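Long-range contacts in tetraacyldisaccharide 4'-kinase (Aquifex aeolicus, PDB 4EHX), which transfers the gamma-phosphate of ATP to the 4'-position of a tetraacyldisaccharide 1-phosphate, forming lipid IVA as an atypical P-loop kinase at the membrane interface: residues Val36-Val41 / Arg144-Asp149; Tyr57-Leu62 / Val134-Asp139; Val67-Arg72 / Pro109-Val114; Gly73-Ser78 / Gly98-Leu103; Ser85-Leu90 / Glu128-Glu133. All coordinates share one frame; numbering follows the deposited sequence.

Contacts 2 and 3 form the buried core and share a sheet in which strands 134-138 and 67-71 are neighbours. Contact 2 is purely apolar, laying the helix that follows the P-loop on strand 134-138, whereas contact 3 is backbone pairing between parallel strands. Contacts 1, 4 and 5 are partly buried, and contacts 4 and 5 include exposed residues. Contact 1 reaches strand 38-43, next to strand 134-138 in the same sheet; its chemistry is a carboxylate and a carbonyl meeting backbone N-H groups. Contact 4 packs a loop on helix 99-107 through glycines, a proline and charged side chains, while contact 5 ties a hairpin turn to the last part of helix 119-130 through a tyrosine hydroxyl.

Contact 1 (Val36-Val41 / Arg144-Asp149); sequences VPVISV and RKLHRD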
# COMPACT_ATOMS: atom_id res chain seq x y z
N VAL A 36 7.55 -20.47 6.31
CA VAL A 36 6.17 -20.49 5.82
C VAL A 36 6.13 -19.69 4.52
O VAL A 36 7.07 -18.98 4.22
CB VAL A 36 5.16 -19.88 6.84
CG1 VAL A 36 5.14 -20.69 8.13
CG2 VAL A 36 5.48 -18.41 7.14
N PRO A 37 5.04 -19.81 3.75
CA PRO A 37 4.92 -19.07 2.49
C PRO A 37 4.97 -17.54 2.64
O PRO A 37 4.48 -16.97 3.63
CB PRO A 37 3.56 -19.53 1.94
CG PRO A 37 3.33 -20.87 2.58
CD PRO A 37 3.91 -20.73 3.96
N VAL A 38 5.61 -16.91 1.66
CA VAL A 38 5.78 -15.47 1.60
C VAL A 38 5.30 -14.99 0.23
O VAL A 38 5.77 -15.44 -0.82
CB VAL A 38 7.26 -15.07 1.78
CG1 VAL A 38 7.42 -13.56 1.62
CG2 VAL A 38 7.75 -15.53 3.16
N ILE A 39 4.34 -14.07 0.26
CA ILE A 39 3.86 -13.43 -0.95
C ILE A 39 4.32 -11.98 -0.87
O ILE A 39 4.10 -11.33 0.13
CB ILE A 39 2.34 -13.45 -1.00
CG1 ILE A 39 1.81 -14.89 -0.94
CG2 ILE A 39 1.84 -12.73 -2.28
CD1 ILE A 39 0.30 -14.98 -0.63
N SER A 40 4.96 -11.48 -1.92
CA SER A 40 5.35 -10.08 -1.92
C SER A 40 4.41 -9.28 -2.80
O SER A 40 4.04 -9.71 -3.88
CB SER A 40 6.80 -9.91 -2.41
OG SER A 40 7.16 -8.54 -2.40
N VAL A 41 4.03 -8.10 -2.31
CA VAL A 41 3.32 -7.12 -3.11
C VAL A 41 4.24 -5.93 -3.27
O VAL A 41 4.80 -5.42 -2.28
CB VAL A 41 1.97 -6.69 -2.46
CG1 VAL A 41 1.28 -5.60 -3.33
CG2 VAL A 41 1.07 -7.92 -2.30
N ARG A 144 15.15 -8.03 -1.92
CA ARG A 144 15.49 -9.32 -2.52
C ARG A 144 16.15 -10.28 -1.55
O ARG A 144 16.19 -11.49 -1.80
CB ARG A 144 16.36 -9.12 -3.76
CG ARG A 144 15.64 -8.34 -4.86
CD ARG A 144 16.43 -8.31 -6.17
NE ARG A 144 16.55 -9.63 -6.80
CZ ARG A 144 17.23 -9.87 -7.91
NH1 ARG A 144 17.86 -8.87 -8.54
NH2 ARG A 144 17.31 -11.10 -8.41
N LYS A 145 16.66 -9.74 -0.45
CA LYS A 145 17.26 -10.56 0.60
C LYS A 145 16.27 -11.57 1.18
O LYS A 145 16.68 -12.57 1.76
CB LYS A 145 17.83 -9.67 1.73
CG LYS A 145 18.62 -10.44 2.80
CD LYS A 145 18.68 -9.72 4.15
CE LYS A 145 19.11 -8.27 4.04
NZ LYS A 145 19.65 -7.74 5.35
N LEU A 146 14.97 -11.31 1.06
CA LEU A 146 13.98 -12.27 1.55
C LEU A 146 13.33 -13.03 0.42
O LEU A 146 12.71 -12.42 -0.47
CB LEU A 146 12.91 -11.61 2.44
CG LEU A 146 11.77 -12.50 2.95
CD1 LEU A 146 12.30 -13.68 3.78
CD2 LEU A 146 10.80 -11.66 3.83
N HIS A 147 13.47 -14.35 0.42
CA HIS A 147 12.80 -15.17 -0.59
C HIS A 147 11.30 -14.93 -0.53
O HIS A 147 10.72 -14.89 0.57
CB HIS A 147 13.03 -16.67 -0.36
CG HIS A 147 12.21 -17.53 -1.28
ND1 HIS A 147 12.51 -17.66 -2.63
CD2 HIS A 147 11.08 -18.24 -1.08
CE1 HIS A 147 11.60 -18.44 -3.20
NE2 HIS A 147 10.72 -18.80 -2.28
N ARG A 148 10.66 -14.80 -1.69
CA ARG A 148 9.20 -14.85 -1.75
C ARG A 148 8.76 -15.97 -2.69
O ARG A 148 9.36 -16.19 -3.73
CB ARG A 148 8.56 -13.49 -2.10
CG ARG A 148 8.74 -12.97 -3.54
CD ARG A 148 10.20 -12.64 -3.91
NE ARG A 148 10.86 -11.87 -2.83
CZ ARG A 148 10.73 -10.57 -2.63
NH1 ARG A 148 10.01 -9.82 -3.45
NH2 ARG A 148 11.36 -9.99 -1.61
N ASP A 149 7.71 -16.68 -2.29
CA ASP A 149 7.16 -17.78 -3.08
C ASP A 149 6.25 -17.30 -4.21
O ASP A 149 6.02 -18.02 -5.19
CB ASP A 149 6.41 -18.72 -2.14
CG ASP A 149 7.31 -19.24 -1.04
OD1 ASP A 149 8.16 -20.13 -1.33
OD2 ASP A 149 7.20 -18.75 0.10
O HOH W 1 8.92 -18.89 2.14
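Val38 meets Asp149 through two hydrogen bonds at the start of strand 38-43. Val38 N donates to Asp149 OD2 (2.9 Å), which receives it on its anti lone pair, and Asp149 N returns a bond to Val38 O at 2.7 Å. A water lies within hydrogen-bonding distance of both Val36 O and Asp149 OD2. The other carboxylate oxygen, Asp149 OD1, accepts from His147 NE2 at 3.0 Å, with OD1 in the plane of the imidazole but the donor above the plane of the carboxylate. Aspartate suits this place because its short side chain serves both a strand N-H and a histidine.

Arg148 folds back on its own loop: bent at chi2 and chi3, it grips Leu146 O side-on with NE and NH2, each at 3.0 Å and in the guanidinium plane. NH1 turns to Asn151 and Gly140 O. An alanine here would probably leave Leu146 O without both of these donors and the loop freer to shift.

Among apolar groups, Val38 CB packs on His147 O, Val38 CG1 lies 3.9 Å from Arg148 CB, and Arg148 CG rests on Ser40 CB. Polar groups thus fix the loop before strand 150-156 against parallel strands 38-43 and 134-138 of the P-loop fold, the carboxylate's charge probably being tempered by its donors.

Contact 2 (Tyr57-Leu62 / Val134-Asp139); sequences YLADLL and VFILDD
Ile136 and Leu58 reach toward each other tip to tip, and this is the tight part of the contact. CD1 of Ile136 lies 3.9 Å from CG of Leu58, while Leu58 CD2 is also close to CG1 and CG2 of the isoleucine. Chi1 of Ile136 (-66°) sets CG1 anti to the carbonyl carbon, and CD1 extends beyond it (chi2 165°) to meet helix 51-61. Ala59 fits beside it, its CB 4.2 Å from Ile136 CD1; a small residue lets the helix come near.

Leu62 is spaced only slightly wider, its CD1 4.2 Å from Ile136 CD1 and 4.3 Å from Val134 CG1. Ile310 of helix 303-312 also packs on Leu58 and Leu62. The solvent side is the other flank of the helix, where Asp60 is exposed and Leu61 partly so.

An alanine in place of Ile136 would probably open a gap between strand and helix, leaving Leu58, Ala59 and Leu62 without their common partner. Contact across these segments is wholly apolar, so here the fit of the helix following the P-loop rests on hydrophobic packing.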
# COMPACT_ATOMS: atom_id res chain seq x y z
N TYR A 57 -7.00 -6.50 -0.41
CA TYR A 57 -7.67 -7.46 -1.28
C TYR A 57 -7.07 -8.86 -1.14
O TYR A 57 -7.79 -9.86 -0.99
CB TYR A 57 -7.60 -6.98 -2.73
CG TYR A 57 -7.97 -8.04 -3.72
CD1 TYR A 57 -9.30 -8.29 -4.04
CD2 TYR A 57 -6.98 -8.78 -4.36
CE1 TYR A 57 -9.64 -9.28 -4.96
CE2 TYR A 57 -7.31 -9.76 -5.29
CZ TYR A 57 -8.63 -10.01 -5.58
OH TYR A 57 -8.94 -10.99 -6.49
N LEU A 58 -5.75 -8.93 -1.18
CA LEU A 58 -5.03 -10.19 -1.04
C LEU A 58 -5.24 -10.82 0.34
O LEU A 58 -5.46 -12.02 0.46
CB LEU A 58 -3.53 -9.94 -1.29
CG LEU A 58 -2.57 -11.11 -1.08
CD1 LEU A 58 -2.93 -12.24 -2.05
CD2 LEU A 58 -1.12 -10.63 -1.30
N ALA A 59 -5.20 -10.00 1.39
CA ALA A 59 -5.40 -10.54 2.73
C ALA A 59 -6.79 -11.15 2.84
O ALA A 59 -6.98 -12.19 3.49
CB ALA A 59 -5.18 -9.45 3.80
N ASP A 60 -7.77 -10.53 2.17
CA ASP A 60 -9.12 -11.07 2.15
C ASP A 60 -9.21 -12.42 1.41
O ASP A 60 -9.99 -13.30 1.80
CB ASP A 60 -10.11 -10.08 1.52
CG ASP A 60 -11.53 -10.62 1.48
OD1 ASP A 60 -12.18 -10.60 2.55
OD2 ASP A 60 -11.99 -11.10 0.41
N LEU A 61 -8.42 -12.59 0.36
CA LEU A 61 -8.40 -13.87 -0.34
C LEU A 61 -7.90 -14.96 0.61
O LEU A 61 -8.30 -16.12 0.51
CB LEU A 61 -7.51 -13.81 -1.59
CG LEU A 61 -7.97 -12.97 -2.78
CD1 LEU A 61 -7.00 -13.10 -3.94
CD2 LEU A 61 -9.39 -13.38 -3.21
N LEU A 62 -7.03 -14.56 1.54
CA LEU A 62 -6.43 -15.48 2.51
C LEU A 62 -7.13 -15.45 3.88
O LEU A 62 -6.50 -15.73 4.90
CB LEU A 62 -4.96 -15.10 2.70
CG LEU A 62 -4.06 -15.33 1.48
CD1 LEU A 62 -2.79 -14.47 1.54
CD2 LEU A 62 -3.71 -16.82 1.36
N VAL A 134 1.06 -17.49 6.81
CA VAL A 134 1.55 -16.89 5.56
C VAL A 134 1.93 -15.44 5.82
O VAL A 134 1.30 -14.77 6.65
CB VAL A 134 0.48 -16.98 4.43
CG1 VAL A 134 -0.86 -16.31 4.87
CG2 VAL A 134 1.01 -16.37 3.12
N PHE A 135 2.97 -14.96 5.15
CA PHE A 135 3.36 -13.56 5.21
C PHE A 135 3.06 -12.83 3.91
O PHE A 135 3.20 -13.40 2.83
CB PHE A 135 4.86 -13.41 5.47
CG PHE A 135 5.28 -13.84 6.82
CD1 PHE A 135 4.99 -13.06 7.93
CD2 PHE A 135 5.98 -15.03 6.98
CE1 PHE A 135 5.39 -13.46 9.20
CE2 PHE A 135 6.39 -15.43 8.25
CZ PHE A 135 6.10 -14.64 9.36
N ILE A 136 2.65 -11.58 4.03
CA ILE A 136 2.56 -10.72 2.86
C ILE A 136 3.56 -9.59 3.08
O ILE A 136 3.54 -8.92 4.12
CB ILE A 136 1.14 -10.11 2.71
CG1 ILE A 136 0.09 -11.20 2.42
CG2 ILE A 136 1.13 -9.04 1.62
CD1 ILE A 136 -1.35 -10.70 2.63
N LEU A 137 4.44 -9.36 2.10
CA LEU A 137 5.32 -8.22 2.21
C LEU A 137 4.56 -7.07 1.57
O LEU A 137 4.17 -7.14 0.39
CB LEU A 137 6.64 -8.43 1.44
CG LEU A 137 7.35 -9.77 1.60
CD1 LEU A 137 8.74 -9.72 0.90
CD2 LEU A 137 7.53 -10.13 3.08
N ASP A 138 4.31 -6.02 2.33
CA ASP A 138 3.76 -4.86 1.67
C ASP A 138 4.99 -4.07 1.18
O ASP A 138 5.92 -3.77 1.94
CB ASP A 138 2.79 -4.06 2.54
CG ASP A 138 3.48 -3.27 3.61
OD1 ASP A 138 4.63 -3.60 3.90
OD2 ASP A 138 2.86 -2.33 4.17
N ASP A 139 5.03 -3.80 -0.09
CA ASP A 139 6.15 -3.10 -0.65
C ASP A 139 7.45 -3.91 -0.54
O ASP A 139 8.46 -3.44 0.00
CB ASP A 139 6.29 -1.72 -0.01
CG ASP A 139 7.07 -0.78 -0.89
OD1 ASP A 139 7.01 -0.99 -2.12
OD2 ASP A 139 7.76 0.13 -0.38

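Contact 3 (Val67-Arg72 / Pro109-Val114); sequences VCILSR and PHVSVV
Val67 and Val111 both hold CG1 anti to the backbone N (chi1 176° in each), and the two methyls, Val67 CG1 and Val111 CG1, meet at 3.6 Å where the side chains cross. In Ile69, CG1 lies anti to the carbonyl carbon instead (chi1 -52°), which brings it within 3.7 Å of Val111 CG1. One valine methyl thereby serves two residues of strand 67-71. The beta-branched side chains suit extended backbone and fill the space beside it compactly.

Four backbone bonds alternate along the pair. Ser112 N donates to Val67 O and Ile69 N to Ser112 O; next, Val114 N donates to Ile69 O, and Ser71 N donates to Val114 O at 2.8 Å. This is parallel pairing, segments 67-71 and 112-114 running 23° apart, as expected in the central sheet of a P-loop NTPase. Strand 134-138 pairs with the other edge of strand 67-71, and strand 81-86 adds an antiparallel neighbour to strand 112-116.

On the face that carries Cys68, Leu70, Ser112 and Val114, the sulphur SG of Cys68 lies 3.8 Å from Val114 CG2, and Leu70 CD2 runs beside Val114 CB at 4.1 Å. Helix 119-130 covers this face, with Leu130 against Ser112 and Val114. The hydroxyls are engaged elsewhere: Ser112 OG accepts from Tyr87 N, while Ser71 OG, in the conformer given, bonds Asp138 OD2. A water accepts from Val67 N and lies within hydrogen-bonding distance of His110 O where the pairing begins.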
# COMPACT_ATOMS: atom_id res chain seq x y z
N VAL A 67 -2.70 -14.61 8.83
CA VAL A 67 -1.88 -13.75 7.96
C VAL A 67 -1.10 -12.72 8.76
O VAL A 67 -1.62 -12.13 9.72
CB VAL A 67 -2.80 -13.00 6.96
CG1 VAL A 67 -1.99 -12.00 6.10
CG2 VAL A 67 -3.60 -13.99 6.10
N CYS A 68 0.14 -12.48 8.37
CA CYS A 68 0.91 -11.40 8.96
C CYS A 68 1.52 -10.57 7.86
O CYS A 68 2.17 -11.10 6.96
CB CYS A 68 2.01 -11.95 9.88
SG CYS A 68 2.97 -10.68 10.73
N ILE A 69 1.33 -9.25 7.94
CA ILE A 69 1.99 -8.33 7.01
C ILE A 69 3.37 -7.98 7.54
O ILE A 69 3.52 -7.68 8.72
CB ILE A 69 1.21 -7.00 6.90
CG1 ILE A 69 -0.27 -7.24 6.59
CG2 ILE A 69 1.91 -6.05 5.89
CD1 ILE A 69 -0.51 -7.99 5.32
N LEU A 70 4.39 -8.02 6.68
CA LEU A 70 5.71 -7.56 7.05
C LEU A 70 5.92 -6.24 6.33
O LEU A 70 6.06 -6.22 5.10
CB LEU A 70 6.81 -8.56 6.63
CG LEU A 70 6.69 -9.97 7.21
CD1 LEU A 70 7.85 -10.87 6.70
CD2 LEU A 70 6.70 -9.90 8.75
N SER A 71 5.89 -5.17 7.11
CA SER A 71 6.01 -3.81 6.58
C SER A 71 7.38 -3.21 6.95
O SER A 71 7.97 -3.58 7.96
CB SER A 71 4.87 -2.97 7.16
OG SER A 71 4.60 -1.83 6.39
N ARG A 72 7.86 -2.28 6.13
CA ARG A 72 9.15 -1.63 6.38
C ARG A 72 9.14 -0.75 7.60
O ARG A 72 10.06 -0.80 8.41
CB ARG A 72 9.59 -0.79 5.17
CG ARG A 72 11.02 -0.26 5.30
CD ARG A 72 11.46 0.47 4.04
NE ARG A 72 12.88 0.84 4.10
CZ ARG A 72 13.53 1.45 3.11
NH1 ARG A 72 14.82 1.75 3.25
NH2 ARG A 72 12.90 1.77 1.99
N PRO A 109 -8.44 -5.59 9.97
CA PRO A 109 -8.88 -5.99 11.32
C PRO A 109 -8.68 -7.46 11.76
O PRO A 109 -8.87 -7.74 12.95
CB PRO A 109 -10.38 -5.63 11.33
CG PRO A 109 -10.75 -5.50 9.87
CD PRO A 109 -9.52 -4.96 9.20
N HIS A 110 -8.31 -8.38 10.87
CA HIS A 110 -8.07 -9.77 11.28
C HIS A 110 -6.63 -10.22 11.01
O HIS A 110 -6.30 -11.41 11.08
CB HIS A 110 -9.02 -10.72 10.55
CG HIS A 110 -10.44 -10.28 10.61
ND1 HIS A 110 -11.21 -10.40 11.75
CD2 HIS A 110 -11.24 -9.70 9.68
CE1 HIS A 110 -12.42 -9.92 11.52
NE2 HIS A 110 -12.46 -9.49 10.27
N VAL A 111 -5.77 -9.27 10.71
CA VAL A 111 -4.42 -9.61 10.25
C VAL A 111 -3.36 -9.00 11.16
O VAL A 111 -3.55 -7.90 11.67
CB VAL A 111 -4.23 -9.09 8.81
CG1 VAL A 111 -2.82 -9.33 8.35
CG2 VAL A 111 -5.24 -9.75 7.87
N SER A 112 -2.25 -9.71 11.37
CA SER A 112 -1.14 -9.14 12.13
C SER A 112 -0.27 -8.24 11.25
O SER A 112 -0.21 -8.42 10.04
CB SER A 112 -0.28 -10.24 12.79
OG SER A 112 -1.04 -11.00 13.73
N VAL A 113 0.39 -7.27 11.87
CA VAL A 113 1.30 -6.37 11.16
C VAL A 113 2.58 -6.23 11.98
O VAL A 113 2.55 -5.95 13.18
CB VAL A 113 0.70 -4.97 10.94
CG1 VAL A 113 1.72 -4.04 10.26
CG2 VAL A 113 -0.57 -5.08 10.11
N VAL A 114 3.70 -6.44 11.31
CA VAL A 114 5.00 -6.29 11.93
C VAL A 114 5.83 -5.31 11.11
O VAL A 114 5.85 -5.38 9.88
CB VAL A 114 5.71 -7.67 12.05
CG1 VAL A 114 7.20 -7.50 12.37
CG2 VAL A 114 4.99 -8.55 13.09
O HOH W 2 -5.19 -13.53 9.82

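Contact 4 (Gly73-Ser78 / Gly98-Leu103); sequences GYKRKS and GDEPYL
Pro101 presses its ring against Gly73: CG of the proline lies 3.6 Å from Gly73 CA. The backbone of Gly73 has positive phi, and a CB there would come tightly against Pro101 CG, so glycine suits the place. Gly98 is the second glycine of the contact, with its CA 3.4 Å from Lys75 O. A side chain at Gly98 would point toward the loop and collide with that carbonyl oxygen; its own backbone angles call for glycine as well.

Around these backbone contacts lie longer side chains. Lys75 and Glu100 cross at about a right angle, the methylene CE of the lysine 3.8 Å from Glu100 OE2. Their charged ends stay apart, Lys75 NZ being 5.0 Å from Glu100 OE2, so any attraction is probably weak and through space. The bend of Glu100 at chi2 (77°) turns its carboxylate back toward the loop, Glu100 OE1 standing 3.7 Å from Tyr74 N.

Farther out, Arg76 NH2 donates to Gly80 O. The Glu100 side chain is about 6 Å from that of Lys51 (nearest atoms), a predicted ATP-binding residue, so the contact borders the probable nucleotide site. Gly98 is the N-cap residue of helix 99-107 and directly follows helix 94-97. The loop joins strand 67-71 to strand 81-86, while Arg76 and Pro101 both rest on Ala115 of strand 112-116.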
# COMPACT_ATOMS: atom_id res chain seq x y z
N GLY A 73 8.11 0.09 7.70
CA GLY A 73 8.08 1.11 8.74
C GLY A 73 9.28 2.03 8.63
O GLY A 73 10.06 2.15 9.57
N TYR A 74 9.42 2.69 7.48
CA TYR A 74 10.58 3.53 7.21
C TYR A 74 10.89 4.52 8.34
O TYR A 74 11.97 4.48 8.93
CB TYR A 74 10.40 4.26 5.87
CG TYR A 74 11.62 5.06 5.43
CD1 TYR A 74 12.88 4.49 5.42
CD2 TYR A 74 11.49 6.38 5.00
CE1 TYR A 74 13.99 5.21 5.01
CE2 TYR A 74 12.59 7.11 4.59
CZ TYR A 74 13.84 6.52 4.60
OH TYR A 74 14.94 7.24 4.19
N LYS A 75 9.94 5.39 8.63
CA LYS A 75 10.11 6.40 9.68
C LYS A 75 9.27 6.09 10.91
O LYS A 75 8.05 6.27 10.90
CB LYS A 75 9.79 7.79 9.14
CG LYS A 75 8.34 7.97 8.72
CD LYS A 75 8.07 9.38 8.22
CE LYS A 75 6.62 9.55 7.81
NZ LYS A 75 6.34 10.92 7.31
N ARG A 76 9.93 5.64 11.98
CA ARG A 76 9.24 5.28 13.21
C ARG A 76 9.86 5.94 14.45
O ARG A 76 10.98 6.44 14.40
CB ARG A 76 9.22 3.76 13.40
CG ARG A 76 9.20 2.98 12.10
CD ARG A 76 8.55 1.62 12.27
NE ARG A 76 9.23 0.78 13.26
CZ ARG A 76 10.20 -0.08 12.99
NH1 ARG A 76 10.64 -0.22 11.74
NH2 ARG A 76 10.74 -0.80 13.96
N LYS A 77 9.11 5.93 15.55
CA LYS A 77 9.60 6.42 16.84
C LYS A 77 10.32 5.29 17.58
O LYS A 77 10.85 5.48 18.68
CB LYS A 77 8.45 6.97 17.70
CG LYS A 77 8.88 7.47 19.07
CD LYS A 77 7.70 7.92 19.92
CE LYS A 77 7.01 9.13 19.33
NZ LYS A 77 6.01 9.71 20.27
N SER A 78 10.31 4.11 16.98
CA SER A 78 11.02 2.95 17.52
C SER A 78 11.64 2.18 16.36
O SER A 78 11.12 2.19 15.25
CB SER A 78 10.07 2.05 18.31
OG SER A 78 9.09 1.47 17.47
N GLY A 98 4.91 4.25 13.00
CA GLY A 98 5.01 4.92 11.72
C GLY A 98 3.64 4.93 11.07
O GLY A 98 2.85 4.01 11.27
N ASP A 99 3.34 5.97 10.30
CA ASP A 99 2.02 6.12 9.70
C ASP A 99 1.62 4.96 8.80
O ASP A 99 0.45 4.58 8.75
CB ASP A 99 1.93 7.43 8.92
CG ASP A 99 1.69 8.64 9.81
OD1 ASP A 99 1.89 8.53 11.04
OD2 ASP A 99 1.30 9.69 9.28
N GLU A 100 2.59 4.38 8.09
CA GLU A 100 2.30 3.34 7.09
C GLU A 100 1.87 1.99 7.67
O GLU A 100 0.83 1.43 7.28
CB GLU A 100 3.50 3.14 6.15
CG GLU A 100 4.22 4.43 5.73
CD GLU A 100 5.13 5.00 6.82
OE1 GLU A 100 6.06 4.29 7.27
OE2 GLU A 100 4.92 6.16 7.23
N PRO A 101 2.69 1.42 8.57
CA PRO A 101 2.25 0.15 9.18
C PRO A 101 0.98 0.36 10.01
O PRO A 101 0.14 -0.54 10.06
CB PRO A 101 3.43 -0.24 10.08
CG PRO A 101 4.62 0.48 9.49
CD PRO A 101 4.05 1.80 9.02
N TYR A 102 0.85 1.51 10.67
CA TYR A 102 -0.33 1.75 11.50
C TYR A 102 -1.58 1.79 10.64
O TYR A 102 -2.59 1.15 10.95
CB TYR A 102 -0.19 3.04 12.33
CG TYR A 102 -1.34 3.23 13.31
CD1 TYR A 102 -2.55 3.79 12.89
CD2 TYR A 102 -1.24 2.83 14.64
CE1 TYR A 102 -3.61 3.96 13.78
CE2 TYR A 102 -2.29 2.99 15.53
CZ TYR A 102 -3.47 3.56 15.10
OH TYR A 102 -4.52 3.71 15.97
N LEU A 103 -1.53 2.55 9.54
CA LEU A 103 -2.66 2.59 8.63
C LEU A 103 -3.00 1.20 8.09
O LEU A 103 -4.17 0.79 8.07
CB LEU A 103 -2.38 3.55 7.47
CG LEU A 103 -3.43 3.60 6.36
CD1 LEU A 103 -4.84 3.89 6.90
CD2 LEU A 103 -3.03 4.62 5.29

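Contact 5 (Ser85-Leu90 / Glu128-Glu133); sequences SEYGNL and EKLSPE
Leu130 O accepts from two donors, Tyr87 OH at 2.6 Å and Arg66 NH2. The oxygen lies at the edge of the tyrosine ring and in its plane, while the hydroxyl stands 36° above the carbonyl plane. Tyr87 CG is anti to the carbonyl carbon (chi1 -61°), and the long ring carries OH out to Leu130, where Tyr87 OH also lies 3.6 Å from Pro132 CA.

Beside this bond, Leu130 CD2 packs on Glu86 CG at 3.7 Å, the aliphatic part of the glutamate serving as an apolar surface. Glu86 OE2 takes a bond from a water at 2.7 Å, which also donates weakly to Lys129 O.

Tyr87 sits in a type I' turn from Glu86 to Asn89, linking strands 81-86 and 89-90 as a beta hairpin; Gly88 supplies backbone angles unsuited to a side chain. Tyrosine thus supplies both reach and a donor, meeting the backbone carbonyl of Leu130 near where helix 119-130 gives way to the loop before strand 134-138.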
# COMPACT_ATOMS: atom_id res chain seq x y z
N SER A 85 0.45 -4.86 15.19
CA SER A 85 -0.90 -5.34 15.45
C SER A 85 -0.89 -6.85 15.57
O SER A 85 -0.20 -7.53 14.83
CB SER A 85 -1.81 -4.94 14.29
OG SER A 85 -3.09 -5.52 14.44
N GLU A 86 -1.70 -7.37 16.50
CA GLU A 86 -1.85 -8.81 16.64
C GLU A 86 -3.24 -9.20 16.17
O GLU A 86 -4.24 -9.00 16.89
CB GLU A 86 -1.62 -9.23 18.09
CG GLU A 86 -1.93 -10.69 18.37
CD GLU A 86 -1.73 -11.07 19.83
OE1 GLU A 86 -2.16 -10.27 20.70
OE2 GLU A 86 -1.16 -12.15 20.09
N TYR A 87 -3.32 -9.72 14.96
CA TYR A 87 -4.59 -10.11 14.35
C TYR A 87 -5.69 -9.06 14.50
O TYR A 87 -6.79 -9.37 14.93
CB TYR A 87 -5.01 -11.49 14.86
CG TYR A 87 -3.97 -12.51 14.47
CD1 TYR A 87 -3.80 -12.85 13.13
CD2 TYR A 87 -3.09 -13.04 15.41
CE1 TYR A 87 -2.81 -13.74 12.73
CE2 TYR A 87 -2.08 -13.93 15.02
CZ TYR A 87 -1.97 -14.28 13.68
OH TYR A 87 -0.99 -15.17 13.28
N GLY A 88 -5.36 -7.83 14.14
CA GLY A 88 -6.35 -6.77 14.12
C GLY A 88 -6.22 -5.84 15.30
O GLY A 88 -6.64 -4.69 15.22
N ASN A 89 -5.65 -6.33 16.40
CA ASN A 89 -5.54 -5.51 17.61
C ASN A 89 -4.26 -4.67 17.65
O ASN A 89 -3.16 -5.21 17.82
CB ASN A 89 -5.62 -6.39 18.87
CG ASN A 89 -6.98 -7.07 19.02
OD1 ASN A 89 -8.00 -6.55 18.59
ND2 ASN A 89 -6.98 -8.24 19.64
N LEU A 90 -4.39 -3.36 17.48
CA LEU A 90 -3.24 -2.46 17.53
C LEU A 90 -2.55 -2.54 18.89
O LEU A 90 -3.19 -2.56 19.94
CB LEU A 90 -3.65 -1.02 17.20
CG LEU A 90 -3.60 -0.63 15.71
CD1 LEU A 90 -2.15 -0.63 15.17
CD2 LEU A 90 -4.48 -1.55 14.87
N GLU A 128 7.66 -16.47 16.11
CA GLU A 128 7.80 -16.72 17.54
C GLU A 128 6.56 -16.31 18.33
O GLU A 128 6.08 -17.05 19.18
CB GLU A 128 9.04 -15.99 18.06
CG GLU A 128 9.28 -16.13 19.55
CD GLU A 128 10.54 -15.40 19.99
OE1 GLU A 128 11.14 -14.69 19.15
OE2 GLU A 128 10.92 -15.53 21.17
N LYS A 129 6.03 -15.12 18.03
CA LYS A 129 4.98 -14.53 18.86
C LYS A 129 3.57 -14.68 18.32
O LYS A 129 2.60 -14.61 19.07
CB LYS A 129 5.26 -13.04 19.09
CG LYS A 129 6.62 -12.71 19.68
CD LYS A 129 6.78 -13.28 21.08
CE LYS A 129 8.10 -12.86 21.70
NZ LYS A 129 8.34 -13.54 23.01
N LEU A 130 3.43 -14.85 17.00
CA LEU A 130 2.10 -14.76 16.38
C LEU A 130 1.68 -16.03 15.62
O LEU A 130 0.54 -16.12 15.16
CB LEU A 130 2.07 -13.57 15.42
CG LEU A 130 2.38 -12.17 15.96
CD1 LEU A 130 2.66 -11.17 14.84
CD2 LEU A 130 1.26 -11.67 16.87
N SER A 131 2.60 -16.98 15.50
CA SER A 131 2.44 -18.17 14.65
C SER A 131 1.60 -18.05 13.36
O SER A 131 0.65 -18.79 13.15
CB SER A 131 1.97 -19.37 15.47
OG SER A 131 0.76 -19.08 16.13
N PRO A 132 1.97 -17.10 12.48
CA PRO A 132 1.28 -16.95 11.20
C PRO A 132 1.43 -18.15 10.26
O PRO A 132 2.39 -18.91 10.37
CB PRO A 132 1.94 -15.70 10.60
CG PRO A 132 3.33 -15.74 11.14
CD PRO A 132 3.23 -16.32 12.53
N GLU A 133 0.48 -18.31 9.35
CA GLU A 133 0.58 -19.34 8.32
C GLU A 133 1.12 -18.80 7.00
O GLU A 133 1.55 -19.57 6.16
CB GLU A 133 -0.79 -19.96 8.10
CG GLU A 133 -1.22 -20.77 9.30
CD GLU A 133 -2.67 -21.22 9.21
OE1 GLU A 133 -3.54 -20.36 9.01
OE2 GLU A 133 -2.91 -22.43 9.33
O HOH W 3 -0.69 -14.44 18.65